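Long-range contacts in probable cell division protein WhiA (Thermotoga maritima, PDB 3HYI), which is probably involved in cell division and chromosome segregation, joining a degenerate LAGLIDADG homing endonuclease domain to a C-terminal helix-turn-helix domain: residues A[34-39]-A[49-54]; A[71-76]-A[91-96]. All coordinates share one frame; numbering follows the deposited sequence.

Contact 1. Residues A[34-39]-A[49-54]; sequences GFIKAR and IVFSLH
Ile-49 meets helix 25-39 through its CD1, which lies 3.6 Å from CD1 of Ile-36, the two side chains crossing at about a right angle. Phe-51 CZ touches CG1 of Ile-36, and its CE1 reaches CB of Phe-35 at 3.7 Å. The ring edge also points at the backbone N of Ile-36, while CG2 of Ile-49 covers one ring face off centre. At Ser-52 the contact turns polar. Ser-52 N donates to Arg-39 O at 3.2 Å, and Ser-52 O accepts from Arg-39 NH1 at 3.0 Å, nearly in the guanidinium plane. The arginine chain bends about CB-CG (chi2 -62°), which brings CD to 3.4 Å from Ser-52 O. CD2 of Leu-53 packs on Arg-39 CB and at the edge of the Phe-35 ring. His-54 ND1 takes a second, bent bond from Arg-39 NH1, which lies in the imidazole plane; the two flat groups are 85° apart. An alanine in place of Arg-39 would probably leave Ser-52 O and His-54 ND1 without this donor and the imidazole freer to turn. Segment 34-39 crosses strand segment 49-53 at 74°. As in LAGLIDADG folds, helices pack on one sheet face: 56-68 and 108-122 flank Phe-35 and Leu-53. Strand 88-94 pairs with 48-53.

Contact 2. Residues A[71-76]-A[91-96]; sequences KPVSEI and ITAEYS
Ser-74 OG sits between its own backbone N and carbonyl carbon (chi1 47°), and from there it reaches Thr-92 O. Thr-92 CG2 stands anti to its backbone N and lies 3.3 Å from the same hydroxyl.

Thr-92 O is the focus of the contact. Ser-74 N donates to it at 2.8 Å, only moderately tilted from the carbonyl plane. Ser-74 OG donates at 3.0 Å from above that plane, 73° out of it. Glu-75 N adds a weak third bond. Ser-74 and Glu-75 thus both face Thr-92, which makes a classic beta bulge and shifts the register by one residue. In return, Thr-92 N donates to Glu-75 O at 2.9 Å. One water joins the side chains of this pair: it donates to Glu-75 OE1 and lies 2.6 Å from Thr-92 OG1.

On the other face of the sheet the contacts are apolar and looser. Val-73 CG1 packs on Ala-93 CB, and Ile-76 CG2 approaches Ile-91 CG1 at 4.4 Å. Past the Val-73/Ala-93 pair, Glu-94 OE1 comes 3.3 Å from Pro-72 CG; this oxygen is also hydrogen-bonded to a glycerol, probably from the crystallisation liquor. Lys-71 CE packs against Ser-96 CB, while Ser-96 OG hydrogen-bonds to Ser-98.

The two strands form an antiparallel hairpin. Strand 73-79 is outermost within the chain, and strand 88-94 pairs on its other side with strand 48-53. Helix 56-68 covers the face bearing Ile-91 and Ala-93, through Leu-62 and Met-66.

Contact 1 closes before contact 2 opens along the chain, and their centres lie 12 Å apart. Both belong to the N-terminal LAGLIDADG-like domain and to one four-stranded antiparallel sheet. Contact 1 sets helix 25-39 against strand 48-53; contact 2 pairs strands 73-79 and 88-94 at the sheet's margin. Strands 48-53 and 88-94 are neighbours and join the two: Phe-51 N lies 2.8 Å from Ile-91 O, a probable hydrogen bond, and Ile-49 N similarly approaches Ala-93 O. Leu-53 also packs on Ile-91, beside helix 56-68. Together the contacts tie the sheet edge to the helical layer of the degenerate endonuclease fold.

Contact 1. Residues A[34-39]-A[49-54]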
ATOM      1  N   GLY A  34      -6.025   9.350  25.652  1.00 21.30           N
ATOM      2  CA  GLY A  34      -5.547   9.303  24.272  1.00 21.40           C
ATOM      3  C   GLY A  34      -5.920  10.553  23.497  1.00 21.52           C
ATOM      4  O   GLY A  34      -5.084  11.133  22.807  1.00 21.51           O
ATOM      5  N   PHE A  35      -7.184  10.959  23.612  1.00 21.75           N
ATOM      6  CA  PHE A  35      -7.661  12.229  23.050  1.00 21.74           C
ATOM      7  C   PHE A  35      -6.895  13.413  23.640  1.00 22.11           C
ATOM      8  O   PHE A  35      -6.453  14.300  22.906  1.00 22.18           O
ATOM      9  CB  PHE A  35      -9.158  12.423  23.332  1.00 21.55           C
ATOM     10  CG  PHE A  35     -10.072  11.790  22.315  1.00 21.19           C
ATOM     11  CD1 PHE A  35     -10.553  12.529  21.242  1.00 20.58           C
ATOM     12  CD2 PHE A  35     -10.487  10.472  22.455  1.00 20.77           C
ATOM     13  CE1 PHE A  35     -11.416  11.956  20.306  1.00 20.83           C
ATOM     14  CE2 PHE A  35     -11.349   9.891  21.526  1.00 20.84           C
ATOM     15  CZ  PHE A  35     -11.815  10.637  20.450  1.00 20.57           C
ATOM     16  N   ILE A  36      -6.753  13.419  24.967  1.00 22.46           N
ATOM     17  CA  ILE A  36      -6.060  14.498  25.678  1.00 22.66           C
ATOM     18  C   ILE A  36      -4.591  14.602  25.267  1.00 23.08           C
ATOM     19  O   ILE A  36      -4.112  15.692  24.953  1.00 23.22           O
ATOM     20  CB  ILE A  36      -6.138  14.316  27.212  1.00 22.62           C
ATOM     21  CG1 ILE A  36      -7.574  14.504  27.709  1.00 22.33           C
ATOM     22  CG2 ILE A  36      -5.218  15.310  27.922  1.00 22.56           C
ATOM     23  CD1 ILE A  36      -7.745  14.239  29.192  1.00 21.75           C
ATOM     24  N   LYS A  37      -3.884  13.475  25.273  1.00 23.66           N
ATOM     25  CA  LYS A  37      -2.462  13.460  24.913  1.00 24.19           C
ATOM     26  C   LYS A  37      -2.225  13.893  23.463  1.00 24.55           C
ATOM     27  O   LYS A  37      -1.276  14.627  23.178  1.00 24.61           O
ATOM     28  CB  LYS A  37      -1.856  12.070  25.138  1.00 24.31           C
ATOM     29  CG  LYS A  37      -1.703  11.653  26.602  1.00 24.80           C
ATOM     30  CD  LYS A  37      -0.862  12.637  27.399  1.00 25.13           C
ATOM     31  CE  LYS A  37      -0.336  12.007  28.680  1.00 25.89           C
ATOM     32  NZ  LYS A  37       0.197  13.029  29.630  1.00 26.12           N
ATOM     33  N   ALA A  38      -3.089  13.442  22.557  1.00 24.94           N
ATOM     34  CA  ALA A  38      -2.936  13.735  21.131  1.00 25.25           C
ATOM     35  C   ALA A  38      -3.385  15.150  20.755  1.00 25.58           C
ATOM     36  O   ALA A  38      -2.662  15.866  20.059  1.00 25.46           O
ATOM     37  CB  ALA A  38      -3.693  12.706  20.295  1.00 25.07           C
ATOM     38  N   ARG A  39      -4.572  15.547  21.207  1.00 26.19           N
ATOM     39  CA  ARG A  39      -5.189  16.797  20.743  1.00 26.66           C
ATOM     40  C   ARG A  39      -5.752  17.703  21.844  1.00 27.07           C
ATOM     41  O   ARG A  39      -6.449  18.675  21.549  1.00 27.08           O
ATOM     42  CB  ARG A  39      -6.289  16.468  19.723  1.00 26.63           C
ATOM     43  CG  ARG A  39      -5.765  15.945  18.384  1.00 26.71           C
ATOM     44  CD  ARG A  39      -4.884  16.979  17.678  1.00 26.87           C
ATOM     45  NE  ARG A  39      -4.489  16.563  16.333  1.00 27.21           N
ATOM     46  CZ  ARG A  39      -5.273  16.615  15.256  1.00 27.79           C
ATOM     47  NH1 ARG A  39      -6.524  17.055  15.345  1.00 27.95           N
ATOM     48  NH2 ARG A  39      -4.806  16.216  14.078  1.00 27.69           N
ATOM     49  N   ILE A  49     -10.282  21.640  29.332  1.00 26.95           N
ATOM     50  CA  ILE A  49      -9.493  20.983  28.305  1.00 26.43           C
ATOM     51  C   ILE A  49     -10.048  21.449  26.968  1.00 25.97           C
ATOM     52  O   ILE A  49     -11.248  21.331  26.721  1.00 25.77           O
ATOM     53  CB  ILE A  49      -9.597  19.446  28.364  1.00 26.38           C
ATOM     54  CG1 ILE A  49      -9.259  18.929  29.763  1.00 26.49           C
ATOM     55  CG2 ILE A  49      -8.664  18.822  27.336  1.00 26.28           C
ATOM     56  CD1 ILE A  49      -9.268  17.419  29.872  1.00 26.18           C
ATOM     57  N   VAL A  50      -9.181  21.991  26.120  1.00 25.50           N
ATOM     58  CA  VAL A  50      -9.557  22.356  24.763  1.00 25.15           C
ATOM     59  C   VAL A  50      -9.080  21.268  23.802  1.00 24.87           C
ATOM     60  O   VAL A  50      -7.878  21.027  23.681  1.00 24.72           O
ATOM     61  CB  VAL A  50      -8.952  23.708  24.354  1.00 25.22           C
ATOM     62  CG1 VAL A  50      -9.141  23.948  22.862  1.00 25.08           C
ATOM     63  CG2 VAL A  50      -9.574  24.841  25.173  1.00 25.26           C
ATOM     64  N   PHE A  51     -10.032  20.609  23.141  1.00 24.44           N
ATOM     65  CA  PHE A  51      -9.731  19.603  22.125  1.00 24.26           C
ATOM     66  C   PHE A  51      -9.861  20.204  20.726  1.00 24.14           C
ATOM     67  O   PHE A  51     -10.864  20.841  20.412  1.00 23.99           O
ATOM     68  CB  PHE A  51     -10.689  18.415  22.237  1.00 24.27           C
ATOM     69  CG  PHE A  51     -10.539  17.626  23.506  1.00 24.12           C
ATOM     70  CD1 PHE A  51      -9.631  16.582  23.585  1.00 24.07           C
ATOM     71  CD2 PHE A  51     -11.320  17.916  24.616  1.00 24.08           C
ATOM     72  CE1 PHE A  51      -9.496  15.843  24.754  1.00 24.20           C
ATOM     73  CE2 PHE A  51     -11.187  17.182  25.788  1.00 24.20           C
ATOM     74  CZ  PHE A  51     -10.273  16.145  25.856  1.00 24.12           C
ATOM     75  N   SER A  52      -8.843  19.991  19.896  1.00 23.97           N
ATOM     76  CA  SER A  52      -8.858  20.416  18.498  1.00 23.77           C
ATOM     77  C   SER A  52      -8.941  19.168  17.627  1.00 23.66           C
ATOM     78  O   SER A  52      -8.012  18.367  17.615  1.00 23.74           O
ATOM     79  CB  SER A  52      -7.589  21.204  18.170  1.00 23.76           C
ATOM     80  OG  SER A  52      -7.409  22.279  19.078  1.00 23.57           O
ATOM     81  N   LEU A  53     -10.049  19.001  16.908  1.00 23.45           N
ATOM     82  CA  LEU A  53     -10.309  17.770  16.159  1.00 23.30           C
ATOM     83  C   LEU A  53     -10.696  18.048  14.710  1.00 23.02           C
ATOM     84  O   LEU A  53     -11.574  18.866  14.444  1.00 23.26           O
ATOM     85  CB  LEU A  53     -11.424  16.968  16.835  1.00 23.37           C
ATOM     86  CG  LEU A  53     -11.180  16.517  18.280  1.00 23.71           C
ATOM     87  CD1 LEU A  53     -12.430  15.855  18.844  1.00 23.89           C
ATOM     88  CD2 LEU A  53      -9.981  15.570  18.380  1.00 23.79           C
ATOM     89  N   HIS A  54     -10.044  17.356  13.779  1.00 22.63           N
ATOM     90  CA  HIS A  54     -10.354  17.478  12.353  1.00 22.40           C
ATOM     91  C   HIS A  54     -11.338  16.409  11.876  1.00 22.05           C
ATOM     92  O   HIS A  54     -11.752  16.420  10.718  1.00 22.10           O
ATOM     93  CB  HIS A  54      -9.067  17.422  11.531  1.00 22.29           C
ATOM     94  CG  HIS A  54      -8.132  18.555  11.812  1.00 22.36           C
ATOM     95  ND1 HIS A  54      -7.293  18.571  12.905  1.00 22.06           N
ATOM     96  CD2 HIS A  54      -7.915  19.719  11.155  1.00 22.05           C
ATOM     97  CE1 HIS A  54      -6.593  19.690  12.905  1.00 22.35           C
ATOM     98  NE2 HIS A  54      -6.950  20.405  11.853  1.00 22.19           N
TER

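Contact 2. Residues A[71-76]-A[91-96]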
ATOM      1  N   LYS A  71     -19.904  14.020  32.325  1.00 25.41           N
ATOM      2  CA  LYS A  71     -19.154  15.271  32.385  1.00 25.71           C
ATOM      3  C   LYS A  71     -19.634  16.219  31.281  1.00 25.97           C
ATOM      4  O   LYS A  71     -19.775  15.804  30.129  1.00 25.92           O
ATOM      5  CB  LYS A  71     -17.660  14.996  32.231  1.00 25.80           C
ATOM      6  CG  LYS A  71     -17.044  14.197  33.380  1.00 26.12           C
ATOM      7  CD  LYS A  71     -16.708  15.081  34.567  1.00 26.80           C
ATOM      8  CE  LYS A  71     -15.973  14.307  35.657  1.00 27.46           C
ATOM      9  NZ  LYS A  71     -16.864  13.370  36.405  1.00 27.49           N
ATOM     10  N   PRO A  72     -19.891  17.495  31.627  1.00 26.18           N
ATOM     11  CA  PRO A  72     -20.401  18.456  30.652  1.00 26.38           C
ATOM     12  C   PRO A  72     -19.340  18.964  29.678  1.00 26.57           C
ATOM     13  O   PRO A  72     -18.203  19.223  30.079  1.00 26.70           O
ATOM     14  CB  PRO A  72     -20.890  19.613  31.534  1.00 26.40           C
ATOM     15  CG  PRO A  72     -20.007  19.565  32.721  1.00 26.27           C
ATOM     16  CD  PRO A  72     -19.724  18.107  32.959  1.00 26.23           C
ATOM     17  N   VAL A  73     -19.716  19.090  28.407  1.00 26.75           N
ATOM     18  CA  VAL A  73     -18.918  19.832  27.440  1.00 26.83           C
ATOM     19  C   VAL A  73     -19.559  21.213  27.309  1.00 26.81           C
ATOM     20  O   VAL A  73     -20.772  21.330  27.126  1.00 26.95           O
ATOM     21  CB  VAL A  73     -18.813  19.112  26.073  1.00 26.84           C
ATOM     22  CG1 VAL A  73     -18.302  17.689  26.262  1.00 26.92           C
ATOM     23  CG2 VAL A  73     -20.144  19.108  25.349  1.00 27.19           C
ATOM     24  N   SER A  74     -18.740  22.253  27.429  1.00 26.82           N
ATOM     25  CA  SER A  74     -19.235  23.627  27.538  1.00 26.79           C
ATOM     26  C   SER A  74     -19.409  24.326  26.188  1.00 26.81           C
ATOM     27  O   SER A  74     -20.290  25.174  26.041  1.00 26.88           O
ATOM     28  CB  SER A  74     -18.298  24.447  28.428  1.00 26.77           C
ATOM     29  OG  SER A  74     -16.942  24.245  28.063  1.00 26.69           O
ATOM     30  N   GLU A  75     -18.571  23.978  25.213  1.00 26.85           N
ATOM     31  CA  GLU A  75     -18.577  24.653  23.917  1.00 26.91           C
ATOM     32  C   GLU A  75     -18.116  23.740  22.780  1.00 27.00           C
ATOM     33  O   GLU A  75     -17.213  22.923  22.952  1.00 26.96           O
ATOM     34  CB  GLU A  75     -17.687  25.903  23.973  1.00 26.86           C
ATOM     35  CG  GLU A  75     -17.467  26.588  22.623  1.00 26.92           C
ATOM     36  CD  GLU A  75     -16.725  27.903  22.746  1.00 26.87           C
ATOM     37  OE1 GLU A  75     -15.482  27.904  22.610  1.00 26.54           O
ATOM     38  OE2 GLU A  75     -17.386  28.935  22.992  1.00 27.15           O
ATOM     39  N   ILE A  76     -18.759  23.900  21.624  1.00 27.12           N
ATOM     40  CA  ILE A  76     -18.360  23.239  20.385  1.00 27.24           C
ATOM     41  C   ILE A  76     -18.417  24.271  19.258  1.00 27.39           C
ATOM     42  O   ILE A  76     -19.499  24.737  18.895  1.00 27.37           O
ATOM     43  CB  ILE A  76     -19.289  22.058  20.036  1.00 27.26           C
ATOM     44  CG1 ILE A  76     -19.380  21.080  21.211  1.00 27.31           C
ATOM     45  CG2 ILE A  76     -18.795  21.344  18.782  1.00 27.11           C
ATOM     46  CD1 ILE A  76     -20.099  19.795  20.879  1.00 27.18           C
ATOM     47  N   ILE A  91     -13.605  21.595  20.828  1.00 25.64           N
ATOM     48  CA  ILE A  91     -14.485  21.112  21.886  1.00 25.34           C
ATOM     49  C   ILE A  91     -13.868  21.449  23.242  1.00 25.18           C
ATOM     50  O   ILE A  91     -12.765  20.999  23.558  1.00 25.07           O
ATOM     51  CB  ILE A  91     -14.733  19.593  21.769  1.00 25.25           C
ATOM     52  CG1 ILE A  91     -15.294  19.254  20.382  1.00 25.32           C
ATOM     53  CG2 ILE A  91     -15.689  19.120  22.858  1.00 24.82           C
ATOM     54  CD1 ILE A  91     -15.501  17.773  20.137  1.00 25.03           C
ATOM     55  N   THR A  92     -14.581  22.256  24.026  1.00 25.03           N
ATOM     56  CA  THR A  92     -14.137  22.635  25.364  1.00 24.95           C
ATOM     57  C   THR A  92     -14.927  21.858  26.408  1.00 24.92           C
ATOM     58  O   THR A  92     -16.158  21.884  26.416  1.00 24.84           O
ATOM     59  CB  THR A  92     -14.309  24.145  25.613  1.00 24.94           C
ATOM     60  OG1 THR A  92     -13.562  24.877  24.636  1.00 24.96           O
ATOM     61  CG2 THR A  92     -13.814  24.521  27.004  1.00 25.06           C
ATOM     62  N   ALA A  93     -14.206  21.163  27.283  1.00 25.02           N
ATOM     63  CA  ALA A  93     -14.813  20.342  28.323  1.00 25.14           C
ATOM     64  C   ALA A  93     -14.211  20.667  29.681  1.00 25.29           C
ATOM     65  O   ALA A  93     -13.145  21.278  29.774  1.00 25.11           O
ATOM     66  CB  ALA A  93     -14.627  18.870  28.004  1.00 25.14           C
ATOM     67  N   GLU A  94     -14.908  20.246  30.731  1.00 25.59           N
ATOM     68  CA  GLU A  94     -14.483  20.494  32.102  1.00 25.75           C
ATOM     69  C   GLU A  94     -13.359  19.538  32.482  1.00 25.66           C
ATOM     70  O   GLU A  94     -13.430  18.344  32.186  1.00 25.64           O
ATOM     71  CB  GLU A  94     -15.667  20.315  33.051  1.00 25.89           C
ATOM     72  CG  GLU A  94     -15.456  20.902  34.440  1.00 26.55           C
ATOM     73  CD  GLU A  94     -16.764  21.214  35.145  1.00 27.25           C
ATOM     74  OE1 GLU A  94     -17.764  20.506  34.894  1.00 27.73           O
ATOM     75  OE2 GLU A  94     -16.793  22.170  35.952  1.00 28.06           O
ATOM     76  N   TYR A  95     -12.322  20.068  33.128  1.00 25.65           N
ATOM     77  CA  TYR A  95     -11.218  19.243  33.606  1.00 25.67           C
ATOM     78  C   TYR A  95     -11.594  18.542  34.909  1.00 25.71           C
ATOM     79  O   TYR A  95     -12.211  19.136  35.799  1.00 25.70           O
ATOM     80  CB  TYR A  95      -9.942  20.065  33.821  1.00 25.69           C
ATOM     81  CG  TYR A  95      -8.826  19.242  34.431  1.00 25.78           C
ATOM     82  CD1 TYR A  95      -8.160  18.280  33.677  1.00 25.78           C
ATOM     83  CD2 TYR A  95      -8.463  19.395  35.770  1.00 25.82           C
ATOM     84  CE1 TYR A  95      -7.152  17.507  34.225  1.00 25.68           C
ATOM     85  CE2 TYR A  95      -7.450  18.623  36.331  1.00 25.99           C
ATOM     86  CZ  TYR A  95      -6.800  17.679  35.547  1.00 25.81           C
ATOM     87  OH  TYR A  95      -5.796  16.904  36.079  1.00 25.65           O
ATOM     88  N   SER A  96     -11.209  17.274  35.003  1.00 25.79           N
ATOM     89  CA  SER A  96     -11.357  16.488  36.220  1.00 25.84           C
ATOM     90  C   SER A  96     -10.044  15.746  36.475  1.00 25.82           C
ATOM     91  O   SER A  96      -9.455  15.186  35.550  1.00 25.66           O
ATOM     92  CB  SER A  96     -12.520  15.503  36.067  1.00 25.83           C
ATOM     93  OG  SER A  96     -12.590  14.606  37.159  1.00 26.11           O
TER
HETATM   94  O   HOH W   1     -14.522  25.166  22.258  1.00 29.14           O